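Side-chain contacts in uncharacterized protein (Streptococcus mutans, PDB 2QKP), which is of unknown function but is a hemerythrin-like protein whose C-terminal PAS-type domain, the part in this structure, may serve in sensing or signalling: residues Y126-I130 against K131-E135; N22-L25 against N26-L30; C69-P72 against K73-D76; V62-N65 against V66-H70. One frame throughout, in Å; residues are numbered along the deposited sequence.

Contact 1: Y126-I130 against K131-E135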
loop_
_atom_site.group_PDB
_atom_site.type_symbol
_atom_site.label_atom_id
_atom_site.label_comp_id
_atom_site.label_asym_id
_atom_site.label_seq_id
_atom_site.Cartn_x
_atom_site.Cartn_y
_atom_site.Cartn_z
ATOM N N TYR A 126 -6.616 3.122 5.221
ATOM C CA TYR A 126 -6.552 2.889 3.788
ATOM C C TYR A 126 -7.905 2.444 3.252
ATOM O O TYR A 126 -8.647 1.635 3.891
ATOM C CB TYR A 126 -5.410 1.923 3.411
ATOM C CG TYR A 126 -5.323 0.611 4.175
ATOM C CD1 TYR A 126 -5.899 -0.552 3.654
ATOM C CD2 TYR A 126 -4.640 0.523 5.394
ATOM C CE1 TYR A 126 -5.790 -1.758 4.319
ATOM C CE2 TYR A 126 -4.523 -0.679 6.077
ATOM C CZ TYR A 126 -5.104 -1.819 5.515
ATOM O OH TYR A 126 -5.029 -3.019 6.176
ATOM N N VAL A 127 -8.246 3.025 2.109
ATOM C CA VAL A 127 -9.559 2.855 1.517
ATOM C C VAL A 127 -9.374 2.218 0.137
ATOM O O VAL A 127 -8.556 2.684 -0.665
ATOM C CB VAL A 127 -10.273 4.222 1.359
ATOM C CG1 VAL A 127 -11.601 4.030 0.747
ATOM C CG2 VAL A 127 -10.386 4.980 2.706
ATOM N N GLN A 128 -10.165 1.181 -0.141
ATOM C CA GLN A 128 -10.056 0.487 -1.426
ATOM C C GLN A 128 -11.422 0.315 -2.075
ATOM O O GLN A 128 -12.426 0.114 -1.398
ATOM C CB GLN A 128 -9.440 -0.883 -1.219
ATOM C CG GLN A 128 -8.990 -1.600 -2.546
ATOM C CD GLN A 128 -8.232 -2.883 -2.247
ATOM O OE1 GLN A 128 -8.173 -3.332 -1.092
ATOM N NE2 GLN A 128 -7.659 -3.483 -3.276
ATOM N N ASP A 129 -11.450 0.373 -3.402
ATOM C CA ASP A 129 -12.668 -0.004 -4.102
ATOM C C ASP A 129 -12.583 -1.517 -4.372
ATOM O O ASP A 129 -11.652 -2.021 -5.032
ATOM C CB ASP A 129 -12.828 0.808 -5.390
ATOM C CG ASP A 129 -13.970 0.305 -6.259
ATOM O OD1 ASP A 129 -14.988 -0.198 -5.715
ATOM O OD2 ASP A 129 -13.817 0.402 -7.508
ATOM N N ILE A 130 -13.559 -2.245 -3.845
ATOM C CA ILE A 130 -13.548 -3.694 -4.003
ATOM C C ILE A 130 -14.604 -4.201 -4.992
ATOM O O ILE A 130 -14.682 -5.413 -5.263
ATOM C CB ILE A 130 -13.638 -4.442 -2.658
ATOM C CG1 ILE A 130 -14.909 -4.062 -1.889
ATOM C CG2 ILE A 130 -12.440 -4.101 -1.795
ATOM C CD1 ILE A 130 -15.254 -4.992 -0.748
ATOM N N LYS A 131 -15.381 -3.280 -5.554
ATOM C CA LYS A 131 -16.400 -3.644 -6.554
ATOM C C LYS A 131 -15.842 -4.493 -7.709
ATOM O O LYS A 131 -16.491 -5.479 -8.094
ATOM C CB LYS A 131 -17.142 -2.409 -7.094
ATOM C CG LYS A 131 -18.299 -2.770 -8.078
ATOM C CD LYS A 131 -19.083 -1.553 -8.485
ATOM C CE LYS A 131 -20.537 -1.931 -8.755
ATOM N NZ LYS A 131 -21.310 -2.104 -7.471
ATOM N N PRO A 132 -14.654 -4.132 -8.262
ATOM C CA PRO A 132 -14.050 -4.932 -9.341
ATOM C C PRO A 132 -13.858 -6.406 -9.013
ATOM O O PRO A 132 -13.926 -7.235 -9.928
ATOM C CB PRO A 132 -12.693 -4.245 -9.559
ATOM C CG PRO A 132 -12.965 -2.821 -9.204
ATOM C CD PRO A 132 -13.817 -2.949 -7.971
ATOM N N PHE A 133 -13.659 -6.739 -7.737
ATOM C CA PHE A 133 -13.393 -8.123 -7.331
ATOM C C PHE A 133 -14.641 -8.996 -7.358
ATOM O O PHE A 133 -14.533 -10.224 -7.421
ATOM C CB PHE A 133 -12.777 -8.199 -5.934
ATOM C CG PHE A 133 -11.480 -7.446 -5.800
ATOM C CD1 PHE A 133 -10.497 -7.551 -6.777
ATOM C CD2 PHE A 133 -11.234 -6.649 -4.700
ATOM C CE1 PHE A 133 -9.314 -6.857 -6.668
ATOM C CE2 PHE A 133 -10.029 -5.972 -4.588
ATOM C CZ PHE A 133 -9.079 -6.079 -5.575
ATOM N N PHE A 134 -15.813 -8.368 -7.290
ATOM C CA PHE A 134 -17.089 -9.109 -7.280
ATOM C C PHE A 134 -17.351 -9.866 -8.603
ATOM O O PHE A 134 -18.174 -10.784 -8.646
ATOM C CB PHE A 134 -18.275 -8.184 -6.929
ATOM C CG PHE A 134 -18.190 -7.538 -5.550
ATOM C CD1 PHE A 134 -18.836 -6.321 -5.301
ATOM C CD2 PHE A 134 -17.481 -8.136 -4.510
ATOM C CE1 PHE A 134 -18.778 -5.713 -4.024
ATOM C CE2 PHE A 134 -17.411 -7.545 -3.241
ATOM C CZ PHE A 134 -18.067 -6.334 -2.995
ATOM N N GLU A 135 -16.636 -9.481 -9.659
ATOM C CA GLU A 135 -16.733 -10.117 -10.984
ATOM C C GLU A 135 -16.014 -11.466 -11.012
ATOM O O GLU A 135 -16.394 -12.383 -11.766
ATOM C CB GLU A 135 -16.140 -9.190 -12.045
ATOM C CG GLU A 135 -17.001 -7.949 -12.392
ATOM C CD GLU A 135 -17.903 -7.470 -11.247
ATOM O OE1 GLU A 135 -17.377 -7.083 -10.180
ATOM O OE2 GLU A 135 -19.147 -7.485 -11.419
#

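Contact 2: N22-L25 against N26-L30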
loop_
_atom_site.group_PDB
_atom_site.type_symbol
_atom_site.label_atom_id
_atom_site.label_comp_id
_atom_site.label_asym_id
_atom_site.label_seq_id
_atom_site.Cartn_x
_atom_site.Cartn_y
_atom_site.Cartn_z
ATOM N N ASN A 22 7.993 7.181 -2.148
ATOM C CA ASN A 22 6.878 8.081 -2.455
ATOM C C ASN A 22 6.124 7.658 -3.716
ATOM O O ASN A 22 4.889 7.619 -3.711
ATOM C CB ASN A 22 7.373 9.553 -2.580
ATOM C CG ASN A 22 6.213 10.531 -2.730
ATOM O OD1 ASN A 22 5.326 10.544 -1.897
ATOM N ND2 ASN A 22 6.204 11.326 -3.817
ATOM N N LEU A 23 6.842 7.336 -4.805
ATOM C CA LEU A 23 6.159 6.842 -6.013
ATOM C C LEU A 23 5.323 5.589 -5.724
ATOM O O LEU A 23 4.199 5.453 -6.180
ATOM C CB LEU A 23 7.178 6.475 -7.078
ATOM C CG LEU A 23 7.759 7.669 -7.834
ATOM C CD1 LEU A 23 9.004 7.203 -8.546
ATOM C CD2 LEU A 23 6.738 8.291 -8.814
ATOM N N ILE A 24 5.887 4.684 -4.939
ATOM C CA ILE A 24 5.151 3.434 -4.617
ATOM C C ILE A 24 3.862 3.748 -3.872
ATOM O O ILE A 24 2.803 3.266 -4.229
ATOM C CB ILE A 24 6.036 2.467 -3.838
ATOM C CG1 ILE A 24 7.087 1.855 -4.790
ATOM C CG2 ILE A 24 5.171 1.363 -3.170
ATOM C CD1 ILE A 24 8.285 1.233 -4.046
ATOM N N LEU A 25 3.947 4.599 -2.853
ATOM C CA LEU A 25 2.766 4.946 -2.056
ATOM C C LEU A 25 1.695 5.570 -2.913
ATOM O O LEU A 25 0.496 5.386 -2.658
ATOM C CB LEU A 25 3.137 5.873 -0.895
ATOM C CG LEU A 25 3.864 5.181 0.266
ATOM C CD1 LEU A 25 4.584 6.206 1.152
ATOM C CD2 LEU A 25 2.958 4.253 1.119
ATOM N N ASN A 26 2.122 6.327 -3.928
ATOM C CA ASN A 26 1.163 6.959 -4.866
ATOM C C ASN A 26 0.589 6.042 -5.952
ATOM O O ASN A 26 -0.426 6.399 -6.576
ATOM C CB ASN A 26 1.828 8.171 -5.518
ATOM C CG ASN A 26 2.080 9.305 -4.519
ATOM O OD1 ASN A 26 1.474 9.340 -3.445
ATOM N ND2 ASN A 26 2.989 10.231 -4.865
ATOM N N HIS A 27 1.233 4.900 -6.193
ATOM C CA HIS A 27 0.772 3.948 -7.231
ATOM C C HIS A 27 -0.024 2.788 -6.672
ATOM O O HIS A 27 -0.536 1.942 -7.427
ATOM C CB HIS A 27 1.941 3.424 -8.077
ATOM C CG HIS A 27 2.413 4.404 -9.104
ATOM N ND1 HIS A 27 3.209 5.481 -8.781
ATOM C CD2 HIS A 27 2.183 4.485 -10.441
ATOM C CE1 HIS A 27 3.471 6.173 -9.883
ATOM N NE2 HIS A 27 2.849 5.598 -10.900
ATOM N N LEU A 28 -0.155 2.724 -5.351
ATOM C CA LEU A 28 -0.984 1.673 -4.762
ATOM C C LEU A 28 -2.453 2.011 -4.965
ATOM O O LEU A 28 -2.801 3.189 -5.006
ATOM C CB LEU A 28 -0.636 1.491 -3.286
ATOM C CG LEU A 28 0.753 0.877 -3.002
ATOM C CD1 LEU A 28 1.097 1.070 -1.523
ATOM C CD2 LEU A 28 0.810 -0.612 -3.365
ATOM N N PRO A 29 -3.334 0.987 -5.066
ATOM C CA PRO A 29 -4.739 1.234 -5.380
ATOM C C PRO A 29 -5.556 1.584 -4.116
ATOM O O PRO A 29 -6.656 1.035 -3.896
ATOM C CB PRO A 29 -5.181 -0.122 -5.957
ATOM C CG PRO A 29 -4.431 -1.093 -5.174
ATOM C CD PRO A 29 -3.086 -0.448 -4.861
ATOM N N LEU A 30 -5.026 2.500 -3.308
ATOM C CA LEU A 30 -5.588 2.792 -1.988
ATOM C C LEU A 30 -5.486 4.282 -1.737
ATOM O O LEU A 30 -4.506 4.893 -2.148
ATOM C CB LEU A 30 -4.781 2.095 -0.888
ATOM C CG LEU A 30 -4.633 0.574 -0.974
ATOM C CD1 LEU A 30 -3.521 0.019 -0.059
ATOM C CD2 LEU A 30 -5.971 -0.083 -0.637
HETATM O O HOH W 1 2.887 9.446 -1.076
HETATM O O HOH W 2 3.624 12.927 -4.257
#

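Contact 3: C69-P72 against K73-D76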
loop_
_atom_site.group_PDB
_atom_site.type_symbol
_atom_site.label_atom_id
_atom_site.label_comp_id
_atom_site.label_asym_id
_atom_site.label_seq_id
_atom_site.Cartn_x
_atom_site.Cartn_y
_atom_site.Cartn_z
ATOM N N CYS A 69 -10.305 17.542 11.705
ATOM C CA CYS A 69 -10.340 16.975 10.360
ATOM C C CYS A 69 -11.633 16.264 10.015
ATOM O O CYS A 69 -11.772 15.747 8.901
ATOM C CB CYS A 69 -9.168 16.013 10.172
ATOM S SG CYS A 69 -7.600 16.851 10.316
ATOM N N HIS A 70 -12.563 16.227 10.970
ATOM C CA HIS A 70 -13.859 15.567 10.787
ATOM C C HIS A 70 -14.967 16.390 11.448
ATOM O O HIS A 70 -14.729 17.026 12.478
ATOM C CB HIS A 70 -13.862 14.178 11.437
ATOM C CG HIS A 70 -12.727 13.299 11.018
ATOM N ND1 HIS A 70 -12.758 12.542 9.867
ATOM C CD2 HIS A 70 -11.536 13.037 11.609
ATOM C CE1 HIS A 70 -11.627 11.866 9.758
ATOM N NE2 HIS A 70 -10.870 12.147 10.803
ATOM N N PRO A 71 -16.185 16.361 10.874
ATOM C CA PRO A 71 -17.339 16.962 11.549
ATOM C C PRO A 71 -17.610 16.226 12.864
ATOM O O PRO A 71 -17.231 15.057 12.982
ATOM C CB PRO A 71 -18.490 16.718 10.564
ATOM C CG PRO A 71 -18.027 15.614 9.684
ATOM C CD PRO A 71 -16.551 15.774 9.571
ATOM N N PRO A 72 -18.256 16.894 13.841
ATOM C CA PRO A 72 -18.525 16.324 15.171
ATOM C C PRO A 72 -19.028 14.869 15.189
ATOM O O PRO A 72 -18.532 14.063 15.982
ATOM C CB PRO A 72 -19.593 17.264 15.734
ATOM C CG PRO A 72 -19.259 18.583 15.131
ATOM C CD PRO A 72 -18.768 18.278 13.735
ATOM N N LYS A 73 -19.986 14.534 14.323
ATOM C CA LYS A 73 -20.637 13.215 14.368
ATOM C C LYS A 73 -19.734 12.079 13.848
ATOM O O LYS A 73 -19.719 10.967 14.404
ATOM C CB LYS A 73 -22.006 13.248 13.659
ATOM C CG LYS A 73 -22.014 13.155 12.119
ATOM C CD LYS A 73 -21.301 14.309 11.374
ATOM C CE LYS A 73 -22.039 15.642 11.450
ATOM N NZ LYS A 73 -21.443 16.565 12.457
ATOM N N VAL A 74 -18.982 12.371 12.791
ATOM C CA VAL A 74 -17.929 11.474 12.313
ATOM C C VAL A 74 -16.823 11.343 13.374
ATOM O O VAL A 74 -16.362 10.240 13.661
ATOM C CB VAL A 74 -17.336 11.964 10.966
ATOM C CG1 VAL A 74 -16.309 10.962 10.421
ATOM C CG2 VAL A 74 -18.453 12.183 9.937
ATOM N N LEU A 75 -16.419 12.467 13.967
ATOM C CA LEU A 75 -15.310 12.483 14.937
ATOM C C LEU A 75 -15.484 11.569 16.160
ATOM O O LEU A 75 -14.528 10.914 16.579
ATOM C CB LEU A 75 -14.984 13.915 15.380
ATOM C CG LEU A 75 -13.770 14.139 16.294
ATOM C CD1 LEU A 75 -12.439 13.743 15.623
ATOM C CD2 LEU A 75 -13.725 15.592 16.739
ATOM N N ASP A 76 -16.685 11.519 16.734
ATOM C CA ASP A 76 -16.923 10.659 17.916
ATOM C C ASP A 76 -16.624 9.178 17.628
ATOM O O ASP A 76 -16.040 8.476 18.464
ATOM C CB ASP A 76 -18.356 10.799 18.430
ATOM C CG ASP A 76 -18.642 12.180 19.000
ATOM O OD1 ASP A 76 -18.224 12.454 20.145
ATOM O OD2 ASP A 76 -19.298 12.982 18.305
#

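Contact 4: V62-N65 against V66-H70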
loop_
_atom_site.group_PDB
_atom_site.type_symbol
_atom_site.label_atom_id
_atom_site.label_comp_id
_atom_site.label_asym_id
_atom_site.label_seq_id
_atom_site.Cartn_x
_atom_site.Cartn_y
_atom_site.Cartn_z
ATOM N N VAL A 62 -3.569 19.081 6.620
ATOM C CA VAL A 62 -2.272 18.530 7.026
ATOM C C VAL A 62 -1.635 19.338 8.147
ATOM O O VAL A 62 -1.606 20.577 8.082
ATOM C CB VAL A 62 -1.275 18.489 5.852
ATOM C CG1 VAL A 62 0.100 18.003 6.317
ATOM C CG2 VAL A 62 -1.810 17.610 4.721
ATOM N N GLY A 63 -1.110 18.636 9.155
ATOM C CA GLY A 63 -0.471 19.271 10.308
ATOM C C GLY A 63 -1.446 19.557 11.432
ATOM O O GLY A 63 -1.026 19.911 12.540
ATOM N N ARG A 64 -2.741 19.407 11.156
ATOM C CA ARG A 64 -3.793 19.645 12.140
ATOM C C ARG A 64 -4.098 18.407 12.969
ATOM O O ARG A 64 -4.001 17.275 12.466
ATOM C CB ARG A 64 -5.087 20.108 11.460
ATOM C CG ARG A 64 -4.996 21.442 10.740
ATOM C CD ARG A 64 -6.376 22.019 10.479
ATOM N NE ARG A 64 -6.336 23.088 9.482
ATOM C CZ ARG A 64 -5.907 24.328 9.717
ATOM N NH1 ARG A 64 -5.474 24.677 10.928
ATOM N NH2 ARG A 64 -5.909 25.221 8.734
ATOM N N ASN A 65 -4.469 18.621 14.237
ATOM C CA ASN A 65 -4.982 17.549 15.079
ATOM C C ASN A 65 -6.199 16.922 14.405
ATOM O O ASN A 65 -6.981 17.610 13.734
ATOM C CB ASN A 65 -5.343 18.084 16.476
ATOM C CG ASN A 65 -5.580 16.978 17.499
ATOM O OD1 ASN A 65 -6.531 16.200 17.390
ATOM N ND2 ASN A 65 -4.736 16.935 18.528
ATOM N N VAL A 66 -6.342 15.607 14.558
ATOM C CA VAL A 66 -7.410 14.857 13.889
ATOM C C VAL A 66 -8.803 15.380 14.249
ATOM O O VAL A 66 -9.741 15.288 13.459
ATOM C CB VAL A 66 -7.301 13.316 14.146
ATOM C CG1 VAL A 66 -7.506 12.963 15.620
ATOM C CG2 VAL A 66 -8.286 12.543 13.260
ATOM N N GLU A 67 -8.910 15.959 15.435
ATOM C CA GLU A 67 -10.173 16.491 15.929
ATOM C C GLU A 67 -10.689 17.690 15.127
ATOM O O GLU A 67 -11.843 18.078 15.262
ATOM C CB GLU A 67 -10.031 16.791 17.419
ATOM C CG GLU A 67 -9.528 15.576 18.202
ATOM C CD GLU A 67 -9.475 15.815 19.694
ATOM O OE1 GLU A 67 -10.523 16.194 20.273
ATOM O OE2 GLU A 67 -8.391 15.613 20.288
ATOM N N LEU A 68 -9.842 18.248 14.262
ATOM C CA LEU A 68 -10.235 19.330 13.361
ATOM C C LEU A 68 -10.494 18.840 11.930
ATOM O O LEU A 68 -10.862 19.627 11.051
ATOM C CB LEU A 68 -9.160 20.422 13.350
ATOM C CG LEU A 68 -9.148 21.389 14.539
ATOM C CD1 LEU A 68 -7.803 22.082 14.653
ATOM C CD2 LEU A 68 -10.284 22.420 14.439
ATOM N N CYS A 69 -10.305 17.542 11.705
ATOM C CA CYS A 69 -10.340 16.975 10.360
ATOM C C CYS A 69 -11.633 16.264 10.015
ATOM O O CYS A 69 -11.772 15.747 8.901
ATOM C CB CYS A 69 -9.168 16.013 10.172
ATOM S SG CYS A 69 -7.600 16.851 10.316
ATOM N N HIS A 70 -12.563 16.227 10.970
ATOM C CA HIS A 70 -13.859 15.567 10.787
ATOM C C HIS A 70 -14.967 16.390 11.448
ATOM O O HIS A 70 -14.729 17.026 12.478
ATOM C CB HIS A 70 -13.862 14.178 11.437
ATOM C CG HIS A 70 -12.727 13.299 11.018
ATOM N ND1 HIS A 70 -12.758 12.542 9.867
ATOM C CD2 HIS A 70 -11.536 13.037 11.609
ATOM C CE1 HIS A 70 -11.627 11.866 9.758
ATOM N NE2 HIS A 70 -10.870 12.147 10.803
#

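Contact 1: Y126-I130 against K131-E135
Ile130 places CG1 between its backbone N and carbonyl carbon (chi1 59°), which carries CD1 out to the Phe134 ring, while Asp129, its CG opposite the backbone N (chi1 171°), reaches forward past the end of the strand. Ile130 CD1 meets Phe134 CZ at 3.8 Å, and Ile130 O lies over the centre of one face of the same ring, 3.9 Å above its plane. Asp129 OD1 accepts the N-H of Lys131 at 3.1 Å from above the carboxylate plane, forming an Asx turn; the same oxygen is held by Phe105 N on strand 104-114. Here the chain leaves the last strand of the antiparallel PAS sheet and enters a stretch with helical backbone angles, its first beta turn closed by Phe133 N to Ile130 O at 3.0 Å. On the other aromatic, Phe133 CD2 packs on Ile130 CB at 3.8 Å, the side chains crossing at about a right angle. Gln128 NE2 comes to the edge of the Phe133 ring, 3.7 Å from Phe133 CE2, with amide and ring planes perpendicular. This amide donates to Gln128 OE1 of the second subunit, where Tyr107 also meets Phe133 edge-to-face.

Contact 2: N22-L25 against N26-L30
Asn26 N donates to Asn22 O at 3.1 Å, a regular i to i+4 bond in the last turns of helix 18-27, which precedes the first strand of the PAS sheet. The next rungs distort: His27 N bonds to Ile24 O at 3.0 Å and only weakly to Leu23 O, and Leu28 N reaches Ile24 O by another weak bond. Beyond them the chain turns away, with Pro29 at the centre of an inverse gamma turn. The carbonyl of Leu23 is gripped a second time, by the side chain of its i+4 neighbour. A chi1 of -78° lays the imidazole of His27 back along the helix, and its ND1-H donates to Leu23 O at 2.8 Å, close to straight (159°). The oxygen sits in the ring plane, although ND1 approaches it from above the carbonyl plane; this bond helps fix the rotation of the ring. The Leu23 side chain lies alongside His27, pointing the same way, with Leu23 CD2 4.0 Å from His27 CE1. Around the helix, the amides of Asn22 and Asn26 stand 78° apart and are linked through water. Asn22 OD1 also accepts Gly12 N of the second subunit, and Asn26 OD1 accepts Asp46 N. One water donates to both OD1 atoms; a second accepts from both amide nitrogens, lying 3.1 Å from Asn22 ND2 and 2.8 Å from Asn26 ND2.

Contact 3: C69-P72 against K73-D76
Pro71 and Val74 make the tight part of this contact: Pro71 CG is pressed against Val74 CG2 at 3.5 Å, closer than carbons usually pack. The valine rotamer (chi1 -176°) turns the CG2 branch to the proline ring and sends CG1 toward His70. Two backbone bonds accompany this packing. Leu75 N donates to Pro71 O at 2.9 Å, nearly along the C=O axis and with a bond angle of 161° at the hydrogen. Asp76 N follows with Pro72 O at 3.2 Å. These are the opening bonds of helix 72-86, the helix that leads to strand 92-99 of the PAS domain. Pro71 occupies its N-cap position, and Pro72 is the first residue of the helix, in the first turn, where the missing N-H of a proline costs no helix hydrogen bond. On the His70 side the packing is looser. His70 CB approaches Leu75 CB at 4.1 Å, and His70 ND1 stands 3.9 Å from Val74 CG1; the His70 side chain crosses both at about a right angle and also touches Arg57. The solvent side is formed by Lys73, Asp76, Pro72 and Pro71, the last exposed although tightly packed against Val74. Lys73 places CG between its backbone N and carbonyl carbon (chi1 80°), and further bends along the chain fold it back over the proline pair. Its aliphatic part covers Pro71, with Lys73 CD 3.8 Å from Pro71 CB, and the terminal NZ comes to rest 3.4 Å from Pro72 CD.

Contact 4: V62-N65 against V66-H70
Asn65 curls its side chain forward over the residues that follow it. CB and CG lie beside the Asn65-Val66 peptide, leaving OD1 as the atom that makes the contact: a chi1 of -167° swings the amide to the carbonyl side of the residue, and OD1 extends to the next peptide. There Asn65 OD1 accepts the N-H of Glu67 at 3.1 Å in an almost straight bond (174°), in the carbonyl plane and on a lone pair. The same oxygen touches Glu67 CG at 3.2 Å, alongside the CB-CG part of that extended side chain. The Glu67 N to Asn65 OD1 bond closes an Asx turn, and it overlaps a beta turn in which Leu68 N donates to Asn65 O at 3.0 Å, the donor standing above the carbonyl plane. Together they start the 3-10 segment 66-68, in the PAS-domain loop between strand 41-44 and helix 72-86; Cys69 N to Val66 O at 2.9 Å continues the winding. Asn65 thus grips two successive N-H groups, one with its side chain and one with its backbone. On the exposed side the packing is thin, with Arg64 CD 4.3 Å from Leu68 CB. Glu67 reaches out to a long, weak ion pair with Lys79 of helix 72-86.

All four contacts are local, joining near neighbours along a helix or round a turn, so none closes a long loop and none nests in or crosses another. From the N terminus, contact 2 comes first, where the helix 18-27 hands over to the first strand of the sheet. Contact 4 follows in the loop after strand 41-44, and contact 3 continues from it into helix 72-86. These two share Cys69 and His70, and Leu75 CD2 packs on Glu67 O at 3.4 Å. Contact 1 ends the last strand yet returns to contact 2, with Gln128 CB against Leu30 CD2; both touch the second subunit. Contacts 3 and 4 lie across the chain's centre from contact 2.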